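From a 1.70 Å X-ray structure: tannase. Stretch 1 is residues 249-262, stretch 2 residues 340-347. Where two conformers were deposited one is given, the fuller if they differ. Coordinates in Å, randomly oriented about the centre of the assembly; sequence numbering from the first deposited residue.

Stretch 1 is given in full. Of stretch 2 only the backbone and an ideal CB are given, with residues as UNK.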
ATOM      1  N   GLN A 249     -23.155  -0.251 -17.014  1.00 15.95           N
ATOM      2  CA  GLN A 249     -23.813   1.022 -16.763  1.00 17.05           C
ATOM      3  C   GLN A 249     -24.464   0.955 -15.391  1.00 15.97           C
ATOM      4  O   GLN A 249     -25.107  -0.039 -15.055  1.00 15.75           O
ATOM      5  CB  GLN A 249     -24.895   1.281 -17.813  1.00 19.71           C
ATOM      6  CG  GLN A 249     -24.382   1.585 -19.206  1.00 26.57           C
ATOM      7  CD  GLN A 249     -23.628   2.896 -19.273  1.00 28.59           C
ATOM      8  OE1 GLN A 249     -24.056   3.902 -18.703  1.00 30.36           O
ATOM      9  NE2 GLN A 249     -22.505   2.896 -19.982  1.00 31.50           N
ATOM     10  N   LEU A 250     -24.293   2.007 -14.598  1.00 15.36           N
ATOM     11  CA  LEU A 250     -24.887   2.049 -13.270  1.00 15.72           C
ATOM     12  C   LEU A 250     -26.402   2.141 -13.392  1.00 16.22           C
ATOM     13  O   LEU A 250     -26.922   2.896 -14.213  1.00 15.94           O
ATOM     14  CB  LEU A 250     -24.379   3.263 -12.485  1.00 14.08           C
ATOM     15  CG  LEU A 250     -22.882   3.347 -12.185  1.00 13.44           C
ATOM     16  CD1 LEU A 250     -22.606   4.596 -11.358  1.00 13.12           C
ATOM     17  CD2 LEU A 250     -22.432   2.099 -11.438  1.00 12.95           C
ATOM     18  N   THR A 251     -27.104   1.364 -12.576  1.00 17.91           N
ATOM     19  CA  THR A 251     -28.561   1.382 -12.575  1.00 18.59           C
ATOM     20  C   THR A 251     -28.988   2.657 -11.864  1.00 18.85           C
ATOM     21  O   THR A 251     -28.157   3.346 -11.274  1.00 17.94           O
ATOM     22  CB  THR A 251     -29.132   0.184 -11.803  1.00 19.28           C
ATOM     23  OG1 THR A 251     -28.614   0.192 -10.466  1.00 20.45           O
ATOM     24  CG2 THR A 251     -28.753  -1.121 -12.483  1.00 20.45           C
ATOM     25  N   VAL A 252     -30.277   2.976 -11.914  1.00 17.60           N
ATOM     26  CA  VAL A 252     -30.763   4.173 -11.247  1.00 18.30           C
ATOM     27  C   VAL A 252     -30.489   4.035  -9.753  1.00 16.60           C
ATOM     28  O   VAL A 252     -30.116   5.002  -9.089  1.00 15.80           O
ATOM     29  CB  VAL A 252     -32.279   4.373 -11.480  1.00 20.01           C
ATOM     30  CG1 VAL A 252     -32.775   5.583 -10.701  1.00 20.37           C
ATOM     31  CG2 VAL A 252     -32.549   4.563 -12.963  1.00 22.13           C
ATOM     32  N   GLU A 253     -30.659   2.821  -9.238  1.00 16.74           N
ATOM     33  CA  GLU A 253     -30.430   2.550  -7.823  1.00 17.79           C
ATOM     34  C   GLU A 253     -28.974   2.815  -7.453  1.00 15.56           C
ATOM     35  O   GLU A 253     -28.687   3.374  -6.392  1.00 13.40           O
ATOM     36  CB  GLU A 253     -30.791   1.099  -7.497  1.00 19.68           C
ATOM     37  CG  GLU A 253     -30.813   0.784  -6.009  1.00 25.01           C
ATOM     38  CD  GLU A 253     -31.359  -0.602  -5.716  1.00 28.34           C
ATOM     39  OE1 GLU A 253     -32.453  -0.928  -6.224  1.00 30.90           O
ATOM     40  OE2 GLU A 253     -30.702  -1.362  -4.977  1.00 31.59           O
ATOM     41  N   GLU A 254     -28.058   2.405  -8.326  1.00 14.12           N
ATOM     42  CA  GLU A 254     -26.635   2.616  -8.089  1.00 13.04           C
ATOM     43  C   GLU A 254     -26.305   4.101  -8.196  1.00 11.70           C
ATOM     44  O   GLU A 254     -25.437   4.605  -7.484  1.00 10.89           O
ATOM     45  CB  GLU A 254     -25.798   1.832  -9.100  1.00 13.82           C
ATOM     46  CG  GLU A 254     -25.780   0.329  -8.883  1.00 19.20           C
ATOM     47  CD  GLU A 254     -24.963  -0.390  -9.941  1.00 22.13           C
ATOM     48  OE1 GLU A 254     -25.338  -0.320 -11.128  1.00 20.57           O
ATOM     49  OE2 GLU A 254     -23.939  -1.016  -9.587  1.00 25.22           O
ATOM     50  N   GLN A 255     -26.994   4.796  -9.096  1.00 10.17           N
ATOM     51  CA  GLN A 255     -26.782   6.226  -9.280  1.00  9.58           C
ATOM     52  C   GLN A 255     -27.270   6.986  -8.052  1.00  9.94           C
ATOM     53  O   GLN A 255     -26.690   7.999  -7.665  1.00  8.93           O
ATOM     54  CB  GLN A 255     -27.522   6.718 -10.528  1.00 11.17           C
ATOM     55  CG  GLN A 255     -26.921   6.212 -11.831  1.00 12.08           C
ATOM     56  CD  GLN A 255     -27.741   6.602 -13.045  1.00 14.52           C
ATOM     57  OE1 GLN A 255     -28.075   7.770 -13.233  1.00 17.84           O
ATOM     58  NE2 GLN A 255     -28.070   5.621 -13.879  1.00 15.99           N
ATOM     59  N   ALA A 256     -28.345   6.493  -7.444  1.00 10.36           N
ATOM     60  CA  ALA A 256     -28.893   7.123  -6.247  1.00 10.41           C
ATOM     61  C   ALA A 256     -27.943   6.866  -5.083  1.00  9.84           C
ATOM     62  O   ALA A 256     -27.692   7.749  -4.262  1.00 10.00           O
ATOM     63  CB  ALA A 256     -30.274   6.552  -5.938  1.00 10.21           C
ATOM     64  N   LEU A 257     -27.412   5.650  -5.021  1.00  9.78           N
ATOM     65  CA  LEU A 257     -26.486   5.281  -3.958  1.00  8.66           C
ATOM     66  C   LEU A 257     -25.231   6.139  -4.108  1.00  7.35           C
ATOM     67  O   LEU A 257     -24.664   6.616  -3.125  1.00  7.22           O
ATOM     68  CB  LEU A 257     -26.130   3.796  -4.066  1.00 10.00           C
ATOM     69  CG  LEU A 257     -25.515   3.137  -2.830  1.00 14.58           C
ATOM     70  CD1 LEU A 257     -26.479   3.251  -1.650  1.00 15.39           C
ATOM     71  CD2 LEU A 257     -25.221   1.673  -3.131  1.00 16.78           C
ATOM     72  N   SER A 258     -24.816   6.339  -5.355  1.00  7.06           N
ATOM     73  CA  SER A 258     -23.641   7.142  -5.662  1.00  6.65           C
ATOM     74  C   SER A 258     -23.789   8.575  -5.162  1.00  6.98           C
ATOM     75  O   SER A 258     -22.869   9.132  -4.568  1.00  7.08           O
ATOM     76  CB  SER A 258     -23.395   7.156  -7.170  1.00  8.01           C
ATOM     77  OG  SER A 258     -22.379   8.083  -7.511  1.00  9.01           O
ATOM     78  N   LEU A 259     -24.946   9.179  -5.407  1.00  5.51           N
ATOM     79  CA  LEU A 259     -25.158  10.553  -4.967  1.00  6.47           C
ATOM     80  C   LEU A 259     -25.136  10.641  -3.443  1.00  7.21           C
ATOM     81  O   LEU A 259     -24.562  11.571  -2.879  1.00  6.88           O
ATOM     82  CB  LEU A 259     -26.486  11.088  -5.511  1.00  6.63           C
ATOM     83  CG  LEU A 259     -26.814  12.556  -5.212  1.00  8.98           C
ATOM     84  CD1 LEU A 259     -25.708  13.455  -5.742  1.00  9.90           C
ATOM     85  CD2 LEU A 259     -28.150  12.919  -5.859  1.00  9.64           C
ATOM     86  N   ALA A 260     -25.752   9.665  -2.781  1.00  6.45           N
ATOM     87  CA  ALA A 260     -25.798   9.638  -1.324  1.00  8.26           C
ATOM     88  C   ALA A 260     -24.399   9.491  -0.728  1.00  7.44           C
ATOM     89  O   ALA A 260     -24.074  10.124   0.280  1.00  7.97           O
ATOM     90  CB  ALA A 260     -26.686   8.490  -0.853  1.00  8.32           C
ATOM     91  N   LEU A 261     -23.578   8.646  -1.348  1.00  7.89           N
ATOM     92  CA  LEU A 261     -22.215   8.435  -0.878  1.00  5.76           C
ATOM     93  C   LEU A 261     -21.396   9.702  -1.073  1.00  5.49           C
ATOM     94  O   LEU A 261     -20.617  10.087  -0.200  1.00  5.75           O
ATOM     95  CB  LEU A 261     -21.572   7.260  -1.625  1.00  6.63           C
ATOM     96  CG  LEU A 261     -21.969   5.871  -1.099  1.00  5.63           C
ATOM     97  CD1 LEU A 261     -21.670   4.800  -2.135  1.00  6.92           C
ATOM     98  CD2 LEU A 261     -21.215   5.590   0.193  1.00  7.36           C
ATOM     99  N   LYS A 262     -21.583  10.360  -2.213  1.00  6.93           N
ATOM    100  CA  LYS A 262     -20.852  11.591  -2.492  1.00  7.70           C
ATOM    101  C   LYS A 262     -21.205  12.665  -1.470  1.00  7.50           C
ATOM    102  O   LYS A 262     -20.329  13.350  -0.943  1.00  7.05           O
ATOM    103  CB  LYS A 262     -21.171  12.099  -3.901  1.00  8.00           C
ATOM    104  CG  LYS A 262     -20.671  13.515  -4.170  1.00  9.76           C
ATOM    105  CD  LYS A 262     -20.726  13.858  -5.655  1.00 12.05           C
ATOM    106  CE  LYS A 262     -20.228  15.275  -5.901  0.60 14.31           C
ATOM    107  NZ  LYS A 262     -21.484  16.206  -5.354  0.40 14.96           N
ATOM    108  N   UNK A 340     -12.024   7.880 -16.952  1.00  8.01           N
ATOM    109  CA  UNK A 340     -13.041   6.838 -16.768  1.00  7.82           C
ATOM    110  C   UNK A 340     -13.114   6.211 -15.378  1.00  6.75           C
ATOM    111  O   UNK A 340     -12.119   6.108 -14.649  1.00  6.41           O
ATOM    112  CB  UNK A 340     -12.792   5.722 -17.785  1.00  7.82           C
ATOM    113  N   UNK A 341     -14.328   5.810 -15.020  1.00  6.72           N
ATOM    114  CA  UNK A 341     -14.609   5.157 -13.751  1.00  7.04           C
ATOM    115  C   UNK A 341     -14.255   3.683 -13.920  1.00  6.35           C
ATOM    116  O   UNK A 341     -14.546   3.085 -14.953  1.00  7.44           O
ATOM    117  CB  UNK A 341     -16.068   5.343 -13.328  1.00  7.04           C
ATOM    118  N   UNK A 342     -13.634   3.101 -12.902  1.00  5.79           N
ATOM    119  CA  UNK A 342     -13.243   1.700 -12.953  1.00  6.41           C
ATOM    120  C   UNK A 342     -14.235   0.792 -12.237  1.00  7.16           C
ATOM    121  O   UNK A 342     -14.727  -0.181 -12.808  1.00  8.48           O
ATOM    122  CB  UNK A 342     -11.851   1.526 -12.343  1.00  6.41           C
ATOM    123  N   UNK A 343     -14.527   1.126 -10.984  1.00  7.41           N
ATOM    124  CA  UNK A 343     -15.421   0.327 -10.154  1.00  7.62           C
ATOM    125  C   UNK A 343     -16.858   0.831 -10.071  1.00  8.37           C
ATOM    126  O   UNK A 343     -17.126   2.022 -10.235  1.00  7.64           O
ATOM    127  CB  UNK A 343     -14.846   0.249  -8.738  1.00  7.62           C
ATOM    128  N   UNK A 344     -17.775  -0.097  -9.805  1.00  8.51           N
ATOM    129  CA  UNK A 344     -19.194   0.218  -9.677  1.00 10.49           C
ATOM    130  C   UNK A 344     -19.489   0.770  -8.283  1.00 11.94           C
ATOM    131  O   UNK A 344     -18.577   1.213  -7.584  1.00 11.87           O
ATOM    132  CB  UNK A 344     -20.048  -1.021  -9.953  1.00 10.49           C
ATOM    133  N   UNK A 345     -20.755   0.726  -7.874  1.00 11.28           N
ATOM    134  CA  UNK A 345     -21.158   1.263  -6.575  1.00  9.55           C
ATOM    135  C   UNK A 345     -21.882   0.251  -5.680  1.00  9.12           C
ATOM    136  O   UNK A 345     -22.857  -0.370  -6.101  1.00 10.79           O
ATOM    137  CB  UNK A 345     -22.061   2.479  -6.790  1.00  9.55           C
ATOM    138  N   UNK A 346     -21.397   0.051  -4.441  1.00  8.13           N
ATOM    139  CA  UNK A 346     -20.226   0.699  -3.840  1.00  7.88           C
ATOM    140  C   UNK A 346     -18.976   0.063  -4.442  1.00  9.13           C
ATOM    141  O   UNK A 346     -18.993  -1.114  -4.804  1.00  9.96           O
ATOM    142  CB  UNK A 346     -20.232   0.567  -2.316  1.00  7.88           C
ATOM    143  N   UNK A 347     -17.896   0.830  -4.545  1.00  7.66           N
ATOM    144  CA  UNK A 347     -16.659   0.317  -5.128  1.00  7.45           C
ATOM    145  C   UNK A 347     -15.895  -0.660  -4.236  1.00  7.23           C
ATOM    146  O   UNK A 347     -15.158  -1.513  -4.739  1.00  7.78           O
ATOM    147  CB  UNK A 347     -15.743   1.492  -5.476  1.00  7.45           C
TER

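Stretch 1 begins extended and turns into a helix at Val252. Thr251 is the N-cap: Glu254 N donates to Thr251 OG1 at 3.1 Å. In return, Thr251 N donates to Glu254 OE1 at 2.8 Å. Stretch 2 has no regular helix or strand and passes beside the start of this helix.

Position 340 has phi 84° and psi 149°. The positive phi would be easiest for glycine, but other residues can adopt it. Nothing of stretch 1 lies within 5.5 Å of the ideal CB, so the visible atoms set no preference. The residue is Thr340, the first after a helix to leave helical angles.

Position 341 points its CA-to-CB bond toward stretch 1, but the ideal CB has no atom of it within 5.5 Å. A short side chain would not reach. A long one could, and it would meet the methyls of Leu250 and the hydroxyl of Ser258. Methionine, lysine, glutamine or arginine would all be reasonable. The residue is Arg341. Leu250 CD1 lies over one face of its guanidinium, 3.9 Å from Arg341 CZ. Ser258 OG is 4.0 Å from Arg341 NH2, too far for a hydrogen bond. Within its own stretch, Arg341 NH1 donates to the backbone O of 343 at 3.0 Å, which ties the side chain back to its own backbone.

Position 342 is out of reach of stretch 1, and many residues would suit. It is Met342, modelled as selenomethionine.

Position 343 points away from stretch 1, which therefore says little about the choice. The residue is Lys343, with an extended side chain.

Position 344 points sideways. Its ideal CB is 3.9 Å from Glu254 OE2 and 4.2 Å from Leu250 CD2. A small residue such as alanine or serine fits beside both; a longer polar chain might use the carboxylate. The residue is Ala344. Its CB packs against Leu250 CD2 at 4.2 Å and makes no hydrogen bond to Glu254.

Position 345 faces stretch 1 most directly. Phi is -124° and psi is 126°, an extended backbone that suits branched residues. The ideal CB is 4.0 Å from Glu254 O, and Leu250 and Ser258 are also near. Glu254 O already accepts from Ser258 N at 2.8 Å, and the leucine methyls favour an apolar group. Valine, isoleucine or leucine are plausible. The residue is Val345, chi1 t. Its CG2 is 4.0 Å from Leu250 CD1. Its CG1 is 3.9 Å from Leu257 CD2 and 3.8 Å from Leu261 CD1. The two methyls thus bridge the loop leucine and the helix.

Position 346 follows a cis peptide bond, visible in the backbone and a strong hint of proline. Phi of -76° agrees. The ideal CB is 4.5 Å from Leu261 CD1, so the setting is apolar. The residue is Pro346, and its CD packs on Leu257 CD2 at 3.8 Å.

Position 347 points sideways and touches nothing here. Many residues would do; it is Ala347.

Stretch 2 340-347: TRMKAVPA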
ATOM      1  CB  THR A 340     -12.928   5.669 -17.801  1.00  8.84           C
ATOM      2  OG1 THR A 340     -11.846   4.799 -17.448  1.00  8.53           O
ATOM      3  CG2 THR A 340     -12.719   6.213 -19.211  1.00 10.32           C
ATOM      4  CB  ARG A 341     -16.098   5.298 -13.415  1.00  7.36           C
ATOM      5  CG  ARG A 341     -16.588   4.376 -12.303  1.00  9.11           C
ATOM      6  CD  ARG A 341     -18.109   4.269 -12.308  1.00  9.27           C
ATOM      7  NE  ARG A 341     -18.770   5.407 -11.674  1.00  9.91           N
ATOM      8  CZ  ARG A 341     -18.963   5.528 -10.363  1.00  8.22           C
ATOM      9  NH1 ARG A 341     -18.546   4.580  -9.534  1.00  7.45           N
ATOM     10  NH2 ARG A 341     -19.584   6.596  -9.880  1.00  8.04           N
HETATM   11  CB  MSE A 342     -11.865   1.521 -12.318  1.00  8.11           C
HETATM   12  CG  MSE A 342     -11.357   0.097 -12.335  1.00  9.93           C
HETATM   13 SE   MSE A 342      -9.797  -0.100 -11.226  1.00 15.49          SE
HETATM   14  CE  MSE A 342      -9.946  -1.985 -10.847  1.00 13.86           C
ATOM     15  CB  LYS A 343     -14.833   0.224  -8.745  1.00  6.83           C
ATOM     16  CG  LYS A 343     -13.440  -0.393  -8.719  1.00  5.38           C
ATOM     17  CD  LYS A 343     -12.832  -0.346  -7.330  1.00  6.95           C
ATOM     18  CE  LYS A 343     -11.475  -1.036  -7.304  1.00  7.28           C
ATOM     19  NZ  LYS A 343     -10.869  -1.018  -5.941  1.00  4.11           N
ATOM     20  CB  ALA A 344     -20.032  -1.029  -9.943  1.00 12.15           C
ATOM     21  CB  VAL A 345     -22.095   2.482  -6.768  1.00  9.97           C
ATOM     22  CG1 VAL A 345     -22.383   3.145  -5.428  1.00  9.96           C
ATOM     23  CG2 VAL A 345     -21.470   3.470  -7.734  1.00  9.47           C
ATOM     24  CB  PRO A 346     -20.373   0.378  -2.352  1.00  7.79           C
ATOM     25  CG  PRO A 346     -21.855   0.176  -2.177  1.00  8.12           C
ATOM     26  CD  PRO A 346     -22.203  -0.617  -3.403  1.00  7.60           C
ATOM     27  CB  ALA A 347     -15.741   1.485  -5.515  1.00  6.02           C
TER
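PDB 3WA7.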